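Local coordinates for beta-N-acetylhexosaminidase (Beutenbergia cavernae, PDB 5BU9), which probably catalyses the hydrolysis of terminal non-reducing N-acetyl-D-hexosamine residues in N-acetyl-beta-D-hexosaminides, at residues A[189-194]-A[204-209]; A[230-235]-A[243-248]; A[133-138]-A[215-220]. All blocks are in the same frame, centred on the assembly; numbering follows the deposited sequence.

Overall arrangement
All three contacts lie in the TIM-barrel domain of this family 3 glycoside hydrolase, at and after the ends of the neighbouring parallel strands 128-129, 180-186 and 227-230. Contact 1 is nested within the loop that contact 3 closes, and contact 2 comes after both along the chain. Contact 1 is also the middle one in space: its centre is about 11 Å from that of contact 2 and about 12 Å from that of contact 3. Asp204 meets Val234 through paired short strands, and Leu189 reaches Asp135. Contacts 2 and 3, with centres about 16 Å apart, do not touch, so 189-194 and 204-209 join them at one end of the barrel.

Contact 1: residues A[189-194]-A[204-209]; sequences LGRVTE and DDVTTA
Two torsions set up the meeting of Arg191 with the turn at Asp204: Asp204 CG stands anti to its backbone N (chi1 170°), and the Arg191 chain bends at chi3 (66°), which places NE beside Val206. The contact ties together two parts of the long excursion between barrel strand 180-186 and helix 212-222 of the TIM barrel, and its second half is built on an Asx turn. Asp204 OD1 accepts from Val206 N at 2.8 Å, nearly along the C-O axis. It also accepts from Thr207 N at 2.7 Å, on the syn side and almost straight (N-H...O 171°). Two backbone donors thus grip one oxygen and fix the rotation of the carboxylate.

Arg191 is laid across this turn. Its CD lies 3.6 Å from Thr207 OG1, and its side chain crosses that of Val206 at about a right angle, with Val206 CG2 over one face of the guanidinium, toward the rim, 3.6 Å from NE. The charge is answered elsewhere: NH1 makes a salt bridge with Asp211, while the Asp204 carboxylate stays apart from the guanidinium. Deeper in, Val192 CG1 packs on Asp204 CB at 3.8 Å, and Val192 also rests on Pro148 and Val202.

Water completes the junction. One molecule accepts from Arg191 N and donates to Asp204 OD2, so the buried carboxylate meets the opposite backbone indirectly. A second donates both to Asp205 OD1, at 2.9 Å, and to Arg191 O, at 3.1 Å.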
loop_
_atom_site.group_PDB
_atom_site.type_symbol
_atom_site.label_atom_id
_atom_site.label_comp_id
_atom_site.label_asym_id
_atom_site.label_seq_id
_atom_site.Cartn_x
_atom_site.Cartn_y
_atom_site.Cartn_z
ATOM N N LEU A 189 -5.879 7.565 -9.099
ATOM C CA LEU A 189 -7.271 7.359 -8.698
ATOM C C LEU A 189 -8.018 8.681 -8.595
ATOM O O LEU A 189 -9.168 8.715 -8.161
ATOM C CB LEU A 189 -7.308 6.628 -7.358
ATOM C CG LEU A 189 -8.396 5.631 -7.002
ATOM C CD1 LEU A 189 -8.776 4.758 -8.187
ATOM C CD2 LEU A 189 -7.895 4.767 -5.849
ATOM N N GLY A 190 -7.366 9.770 -8.994
ATOM C CA GLY A 190 -7.960 11.080 -8.849
ATOM C C GLY A 190 -8.964 11.456 -9.913
ATOM O O GLY A 190 -9.463 12.574 -9.907
ATOM N N ARG A 191 -9.273 10.546 -10.837
ATOM C CA ARG A 191 -10.183 10.901 -11.922
ATOM C C ARG A 191 -11.364 9.925 -12.093
ATOM O O ARG A 191 -12.213 10.137 -12.962
ATOM C CB ARG A 191 -9.398 11.031 -13.230
ATOM C CG ARG A 191 -8.159 11.951 -13.081
ATOM C CD ARG A 191 -7.611 12.347 -14.470
ATOM N NE ARG A 191 -8.584 13.187 -15.156
ATOM C CZ ARG A 191 -8.397 13.774 -16.330
ATOM N NH1 ARG A 191 -7.249 13.620 -17.000
ATOM N NH2 ARG A 191 -9.378 14.523 -16.830
ATOM N N VAL A 192 -11.459 8.887 -11.263
ATOM C CA VAL A 192 -12.662 8.041 -11.296
ATOM C C VAL A 192 -13.840 8.822 -10.717
ATOM O O VAL A 192 -13.653 9.716 -9.895
ATOM C CB VAL A 192 -12.478 6.728 -10.521
ATOM C CG1 VAL A 192 -11.501 5.784 -11.248
ATOM C CG2 VAL A 192 -12.019 7.030 -9.089
ATOM N N THR A 193 -15.048 8.479 -11.148
ATOM C CA THR A 193 -16.254 9.107 -10.640
ATOM C C THR A 193 -17.044 8.178 -9.693
ATOM O O THR A 193 -18.126 8.537 -9.236
ATOM C CB THR A 193 -17.146 9.520 -11.780
ATOM O OG1 THR A 193 -17.279 8.390 -12.662
ATOM C CG2 THR A 193 -16.540 10.717 -12.546
ATOM N N GLU A 194 -16.507 6.987 -9.425
ATOM C CA GLU A 194 -17.075 6.074 -8.429
ATOM C C GLU A 194 -16.014 5.557 -7.507
ATOM O O GLU A 194 -14.833 5.695 -7.792
ATOM C CB GLU A 194 -17.778 4.895 -9.091
ATOM C CG GLU A 194 -19.160 5.277 -9.663
ATOM C CD GLU A 194 -19.047 5.584 -11.126
ATOM O OE1 GLU A 194 -19.777 6.493 -11.601
ATOM O OE2 GLU A 194 -18.196 4.920 -11.783
ATOM N N ASP A 204 -12.121 4.134 -15.178
ATOM C CA ASP A 204 -11.557 5.454 -15.470
ATOM C C ASP A 204 -11.444 5.528 -16.996
ATOM O O ASP A 204 -10.748 4.709 -17.610
ATOM C CB ASP A 204 -10.192 5.622 -14.782
ATOM C CG ASP A 204 -9.425 6.869 -15.235
ATOM O OD1 ASP A 204 -9.383 7.171 -16.442
ATOM O OD2 ASP A 204 -8.812 7.542 -14.375
ATOM N N ASP A 205 -12.111 6.507 -17.607
ATOM C CA ASP A 205 -12.107 6.652 -19.063
ATOM C C ASP A 205 -11.219 7.791 -19.600
ATOM O O ASP A 205 -11.325 8.115 -20.773
ATOM C CB ASP A 205 -13.546 6.852 -19.585
ATOM C CG ASP A 205 -14.192 8.148 -19.116
ATOM O OD1 ASP A 205 -13.673 8.792 -18.174
ATOM O OD2 ASP A 205 -15.243 8.515 -19.693
ATOM N N VAL A 206 -10.374 8.397 -18.763
ATOM C CA VAL A 206 -9.615 9.595 -19.181
ATOM C C VAL A 206 -8.122 9.513 -18.892
ATOM O O VAL A 206 -7.342 10.162 -19.576
ATOM C CB VAL A 206 -10.176 10.861 -18.516
ATOM C CG1 VAL A 206 -11.513 11.231 -19.128
ATOM C CG2 VAL A 206 -10.312 10.628 -17.010
ATOM N N THR A 207 -7.725 8.740 -17.876
ATOM C CA THR A 207 -6.310 8.636 -17.495
ATOM C C THR A 207 -5.556 7.766 -18.492
ATOM O O THR A 207 -5.856 6.568 -18.601
ATOM C CB THR A 207 -6.148 8.046 -16.043
ATOM O OG1 THR A 207 -6.829 8.875 -15.086
ATOM C CG2 THR A 207 -4.677 7.884 -15.659
ATOM N N THR A 208 -4.598 8.374 -19.212
ATOM C CA THR A 208 -3.656 7.672 -20.106
ATOM C C THR A 208 -2.295 7.492 -19.429
ATOM O O THR A 208 -2.092 7.977 -18.319
ATOM C CB THR A 208 -3.410 8.427 -21.425
ATOM O OG1 THR A 208 -2.543 9.535 -21.166
ATOM C CG2 THR A 208 -4.730 8.947 -22.023
ATOM N N ALA A 209 -1.372 6.803 -20.100
ATOM C CA ALA A 209 -0.002 6.622 -19.602
ATOM C C ALA A 209 0.757 7.958 -19.557
ATOM O O ALA A 209 1.756 8.079 -18.869
ATOM C CB ALA A 209 0.764 5.592 -20.473
HETATM O O HOH W 1 -8.569 7.957 -11.605
HETATM O O HOH W 2 -13.431 8.488 -15.347
#

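Contact 2: residues A[230-235]-A[243-248]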
loop_
_atom_site.group_PDB
_atom_site.type_symbol
_atom_site.label_atom_id
_atom_site.label_comp_id
_atom_site.label_asym_id
_atom_site.label_seq_id
_atom_site.Cartn_x
_atom_site.Cartn_y
_atom_site.Cartn_z
ATOM N N THR A 230 -0.899 -0.039 -6.219
ATOM C CA THR A 230 -1.736 -0.015 -7.415
ATOM C C THR A 230 -3.230 0.119 -7.057
ATOM O O THR A 230 -3.684 -0.374 -6.011
ATOM C CB THR A 230 -1.542 -1.296 -8.244
ATOM O OG1 THR A 230 -1.776 -2.415 -7.381
ATOM C CG2 THR A 230 -0.098 -1.382 -8.861
ATOM N N SER A 231 -3.949 0.812 -7.943
ATOM C CA SER A 231 -5.403 0.944 -8.021
ATOM C C SER A 231 -6.106 -0.332 -8.500
ATOM O O SER A 231 -5.509 -1.108 -9.244
ATOM C CB SER A 231 -5.708 2.071 -9.008
ATOM O OG SER A 231 -7.061 2.183 -9.336
ATOM N N THR A 232 -7.381 -0.525 -8.133
ATOM C CA THR A 232 -8.135 -1.643 -8.705
ATOM C C THR A 232 -9.129 -1.172 -9.766
ATOM O O THR A 232 -9.859 -1.971 -10.315
ATOM C CB THR A 232 -8.909 -2.448 -7.666
ATOM O OG1 THR A 232 -9.758 -1.572 -6.949
ATOM C CG2 THR A 232 -7.968 -3.171 -6.699
ATOM N N ALA A 233 -9.138 0.119 -10.067
ATOM C CA ALA A 233 -9.980 0.663 -11.130
ATOM C C ALA A 233 -9.604 0.066 -12.485
ATOM O O ALA A 233 -8.480 -0.390 -12.673
ATOM C CB ALA A 233 -9.854 2.193 -11.170
ATOM N N VAL A 234 -10.540 0.067 -13.429
ATOM C CA VAL A 234 -10.230 -0.365 -14.792
ATOM C C VAL A 234 -9.918 0.879 -15.604
ATOM O O VAL A 234 -10.707 1.820 -15.604
ATOM C CB VAL A 234 -11.376 -1.156 -15.417
ATOM C CG1 VAL A 234 -11.005 -1.491 -16.813
ATOM C CG2 VAL A 234 -11.634 -2.455 -14.627
ATOM N N TYR A 235 -8.758 0.908 -16.259
ATOM C CA TYR A 235 -8.311 2.110 -16.991
ATOM C C TYR A 235 -8.486 1.912 -18.498
ATOM O O TYR A 235 -7.625 1.338 -19.141
ATOM C CB TYR A 235 -6.830 2.453 -16.660
ATOM C CG TYR A 235 -6.706 2.937 -15.234
ATOM C CD1 TYR A 235 -6.684 2.031 -14.171
ATOM C CD2 TYR A 235 -6.708 4.307 -14.940
ATOM C CE1 TYR A 235 -6.653 2.480 -12.828
ATOM C CE2 TYR A 235 -6.672 4.766 -13.604
ATOM C CZ TYR A 235 -6.633 3.844 -12.561
ATOM O OH TYR A 235 -6.566 4.283 -11.270
ATOM N N PRO A 243 -8.957 -4.889 -13.909
ATOM C CA PRO A 243 -8.531 -4.001 -12.825
ATOM C C PRO A 243 -7.018 -3.746 -12.865
ATOM O O PRO A 243 -6.277 -4.731 -13.009
ATOM C CB PRO A 243 -8.911 -4.791 -11.564
ATOM C CG PRO A 243 -10.098 -5.589 -11.984
ATOM C CD PRO A 243 -9.790 -6.006 -13.424
ATOM N N ALA A 244 -6.561 -2.500 -12.693
ATOM C CA ALA A 244 -5.122 -2.175 -12.862
ATOM C C ALA A 244 -4.252 -3.113 -12.052
ATOM O O ALA A 244 -3.243 -3.569 -12.543
ATOM C CB ALA A 244 -4.825 -0.701 -12.469
ATOM N N ALA A 245 -4.668 -3.410 -10.811
ATOM C CA ALA A 245 -3.892 -4.245 -9.895
ATOM C C ALA A 245 -3.664 -5.666 -10.438
ATOM O O ALA A 245 -2.737 -6.359 -9.998
ATOM C CB ALA A 245 -4.562 -4.316 -8.512
ATOM N N PHE A 246 -4.497 -6.070 -11.391
ATOM C CA PHE A 246 -4.431 -7.390 -12.014
ATOM C C PHE A 246 -3.885 -7.294 -13.428
ATOM O O PHE A 246 -3.901 -8.272 -14.159
ATOM C CB PHE A 246 -5.822 -8.064 -12.104
ATOM C CG PHE A 246 -6.530 -8.257 -10.757
ATOM C CD1 PHE A 246 -5.836 -8.186 -9.560
ATOM C CD2 PHE A 246 -7.890 -8.554 -10.719
ATOM C CE1 PHE A 246 -6.489 -8.369 -8.346
ATOM C CE2 PHE A 246 -8.557 -8.724 -9.499
ATOM C CZ PHE A 246 -7.853 -8.631 -8.320
ATOM N N SER A 247 -3.436 -6.113 -13.839
ATOM C CA SER A 247 -2.982 -5.955 -15.220
ATOM C C SER A 247 -1.470 -6.132 -15.361
ATOM O O SER A 247 -0.690 -5.297 -14.882
ATOM C CB SER A 247 -3.397 -4.584 -15.748
ATOM O OG SER A 247 -2.762 -4.317 -16.972
ATOM N N ARG A 248 -1.041 -7.208 -16.018
ATOM C CA ARG A 248 0.378 -7.333 -16.328
ATOM C C ARG A 248 0.887 -6.059 -17.038
ATOM O O ARG A 248 1.963 -5.541 -16.715
ATOM C CB ARG A 248 0.650 -8.562 -17.189
ATOM C CG ARG A 248 2.149 -8.863 -17.410
ATOM C CD ARG A 248 2.818 -9.341 -16.115
ATOM N NE ARG A 248 4.257 -9.487 -16.268
ATOM C CZ ARG A 248 5.073 -10.006 -15.355
ATOM N NH1 ARG A 248 4.596 -10.467 -14.218
ATOM N NH2 ARG A 248 6.381 -10.075 -15.580
HETATM O O HOH W 3 -0.904 -4.735 -8.347
#
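Tyr235 packs its ring against Ala244, the first residue of the short 3-10 turn 244-246. From CB the side chain sets out alongside 243-248 rather than at it, with CG anti to the carbonyl carbon (chi1 -69°). CD1 and CE1 then both lie 3.7 Å from Ala244 CB, which approaches the ring obliquely. On the other flank CE2 packs against the carboxylate of Asp204. At the tip, OH accepts from Ser231 OG at 2.9 Å, the serine oxygen lying in the ring plane at its edge, and is also hydrogen-bonded to Gly188 O. A phenylalanine here would probably leave the Ser231 hydroxyl and the Gly188 carbonyl without their shared mate, with the serine oxygen held only by its bond from Ala233 N, of those described here.

That bond from Ala233 N closes an ST turn. The next link crosses the contact: Ala244 N donates to Ala233 O at 2.9 Å, with an N-H...O angle of 159°. Farther along, Ala245 CB sits 3.6 Å from Thr230 OG1, and a water joins that hydroxyl to Ala245 O. Ser247 then N-caps helix 248-258 through its OG and Ile250 N. Such a buried turn is part of the beta-alpha loop that leads from strand 227-230 into helix 248-258 of the TIM barrel.

Contact 3: residues A[133-138]-A[215-220]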
loop_
_atom_site.group_PDB
_atom_site.type_symbol
_atom_site.label_atom_id
_atom_site.label_comp_id
_atom_site.label_asym_id
_atom_site.label_seq_id
_atom_site.Cartn_x
_atom_site.Cartn_y
_atom_site.Cartn_z
ATOM N N VAL A 133 -0.321 10.011 -1.065
ATOM C CA VAL A 133 -1.148 10.011 -2.273
ATOM C C VAL A 133 -0.520 10.863 -3.371
ATOM O O VAL A 133 -0.351 12.065 -3.215
ATOM C CB VAL A 133 -2.560 10.524 -1.951
ATOM C CG1 VAL A 133 -3.326 10.803 -3.203
ATOM C CG2 VAL A 133 -3.300 9.528 -1.083
HETATM N N MSE A 134 -0.184 10.253 -4.495
HETATM C CA MSE A 134 0.335 11.029 -5.614
HETATM C C MSE A 134 -0.640 11.047 -6.783
HETATM O O MSE A 134 -0.264 11.370 -7.910
HETATM C CB MSE A 134 1.691 10.489 -6.047
HETATM C CG MSE A 134 2.697 10.548 -4.914
HETATM SE SE MSE A 134 4.537 10.417 -5.517
HETATM C CE MSE A 134 4.766 12.274 -6.095
ATOM N N ASP A 135 -1.892 10.699 -6.492
ATOM C CA ASP A 135 -2.968 10.808 -7.443
ATOM C C ASP A 135 -3.091 12.277 -7.788
ATOM O O ASP A 135 -2.889 13.116 -6.926
ATOM C CB ASP A 135 -4.300 10.297 -6.859
ATOM C CG ASP A 135 -4.293 8.812 -6.571
ATOM O OD1 ASP A 135 -3.862 8.013 -7.447
ATOM O OD2 ASP A 135 -4.740 8.453 -5.457
ATOM N N VAL A 136 -3.425 12.597 -9.029
ATOM C CA VAL A 136 -3.650 13.988 -9.394
ATOM C C VAL A 136 -5.117 14.199 -9.717
ATOM O O VAL A 136 -5.657 13.497 -10.555
ATOM C CB VAL A 136 -2.757 14.400 -10.573
ATOM C CG1 VAL A 136 -3.057 15.800 -10.967
ATOM C CG2 VAL A 136 -1.306 14.300 -10.182
ATOM N N VAL A 137 -5.757 15.162 -9.057
ATOM C CA VAL A 137 -7.151 15.491 -9.330
ATOM C C VAL A 137 -7.115 16.576 -10.421
ATOM O O VAL A 137 -6.183 17.360 -10.469
ATOM C CB VAL A 137 -7.889 15.914 -8.030
ATOM C CG1 VAL A 137 -9.288 16.414 -8.299
ATOM C CG2 VAL A 137 -7.988 14.739 -7.089
ATOM N N ALA A 138 -8.109 16.606 -11.309
ATOM C CA ALA A 138 -8.019 17.434 -12.525
ATOM C C ALA A 138 -8.007 18.921 -12.238
ATOM O O ALA A 138 -7.299 19.668 -12.903
ATOM C CB ALA A 138 -9.174 17.116 -13.471
ATOM N N GLN A 215 2.847 11.057 -14.610
ATOM C CA GLN A 215 4.027 11.909 -14.457
ATOM C C GLN A 215 4.359 12.135 -12.964
ATOM O O GLN A 215 5.509 12.165 -12.566
ATOM C CB GLN A 215 3.811 13.242 -15.154
ATOM C CG GLN A 215 3.793 13.185 -16.677
ATOM C CD GLN A 215 3.086 14.408 -17.259
ATOM O OE1 GLN A 215 3.183 15.515 -16.711
ATOM N NE2 GLN A 215 2.344 14.209 -18.350
ATOM N N ALA A 216 3.344 12.282 -12.127
ATOM C CA ALA A 216 3.592 12.430 -10.692
ATOM C C ALA A 216 4.266 11.186 -10.135
ATOM O O ALA A 216 5.181 11.310 -9.350
ATOM C CB ALA A 216 2.288 12.705 -9.932
ATOM N N PHE A 217 3.786 9.993 -10.530
ATOM C CA PHE A 217 4.326 8.749 -9.968
ATOM C C PHE A 217 5.758 8.601 -10.410
ATOM O O PHE A 217 6.592 8.202 -9.605
ATOM C CB PHE A 217 3.486 7.518 -10.357
ATOM C CG PHE A 217 2.190 7.433 -9.604
ATOM C CD1 PHE A 217 2.187 7.180 -8.244
ATOM C CD2 PHE A 217 0.992 7.681 -10.227
ATOM C CE1 PHE A 217 1.008 7.121 -7.507
ATOM C CE2 PHE A 217 -0.215 7.625 -9.505
ATOM C CZ PHE A 217 -0.197 7.349 -8.138
ATOM N N ALA A 218 6.043 8.940 -11.673
ATOM C CA ALA A 218 7.414 8.886 -12.191
ATOM C C ALA A 218 8.322 9.725 -11.304
ATOM O O ALA A 218 9.377 9.244 -10.887
ATOM C CB ALA A 218 7.484 9.350 -13.653
ATOM N N ALA A 219 7.897 10.949 -10.968
ATOM C CA ALA A 219 8.704 11.813 -10.103
ATOM C C ALA A 219 8.880 11.215 -8.691
ATOM O O ALA A 219 9.899 11.443 -8.048
ATOM C CB ALA A 219 8.094 13.196 -10.013
ATOM N N GLY A 220 7.900 10.446 -8.225
ATOM C CA GLY A 220 8.018 9.748 -6.954
ATOM C C GLY A 220 9.056 8.636 -7.025
ATOM O O GLY A 220 9.867 8.448 -6.114
#
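Met134, present as selenomethionine, lies against one side of helix 212-222, where the loop after barrel strand 128-129 packs on an outer helix of the TIM barrel. The contact is tight around this side chain. Its CB touches Phe217 CE1 at 3.7 Å, and SE rests 3.8 Å from Gly220 CA. The glycine matters sterically, since a CB in that place would run into the selenium. A bend at chi3 (80°) puts the terminal methyl CE 3.4 Å from Ala216 O, a carbonyl that also accepts from Gly220 N within the helix. Ala167, Asn168 and Ile183 close in on Met134 from helix 160-176 and strand 180-186.

The backbone of Met134 joins in as well. Its O stands over one face of the Phe217 ring, displaced toward the rim, and lies 3.5 Å from Ala216 CB. Phe217 in turn meets the ring of Phe186 edge-to-face.

Toward the outer end the packing is thinner. Val136 offers a single branch, CG2, to Ala216 CB at 3.9 Å, and Val163 of helix 160-176 lies against the valine. Beyond it the segments part: Ala138 and Gln215 are exposed to solvent and do not meet.

Asp135 marks the polar border. Leu189 N holds its OD1 and His185 ND1 its OD2, so both buried oxygens have partners and the carboxylate is fixed. It stands steeply against the Phe217 ring, their planes 77° apart, with OD1 in the ring plane at the edge, 3.8 Å from CZ.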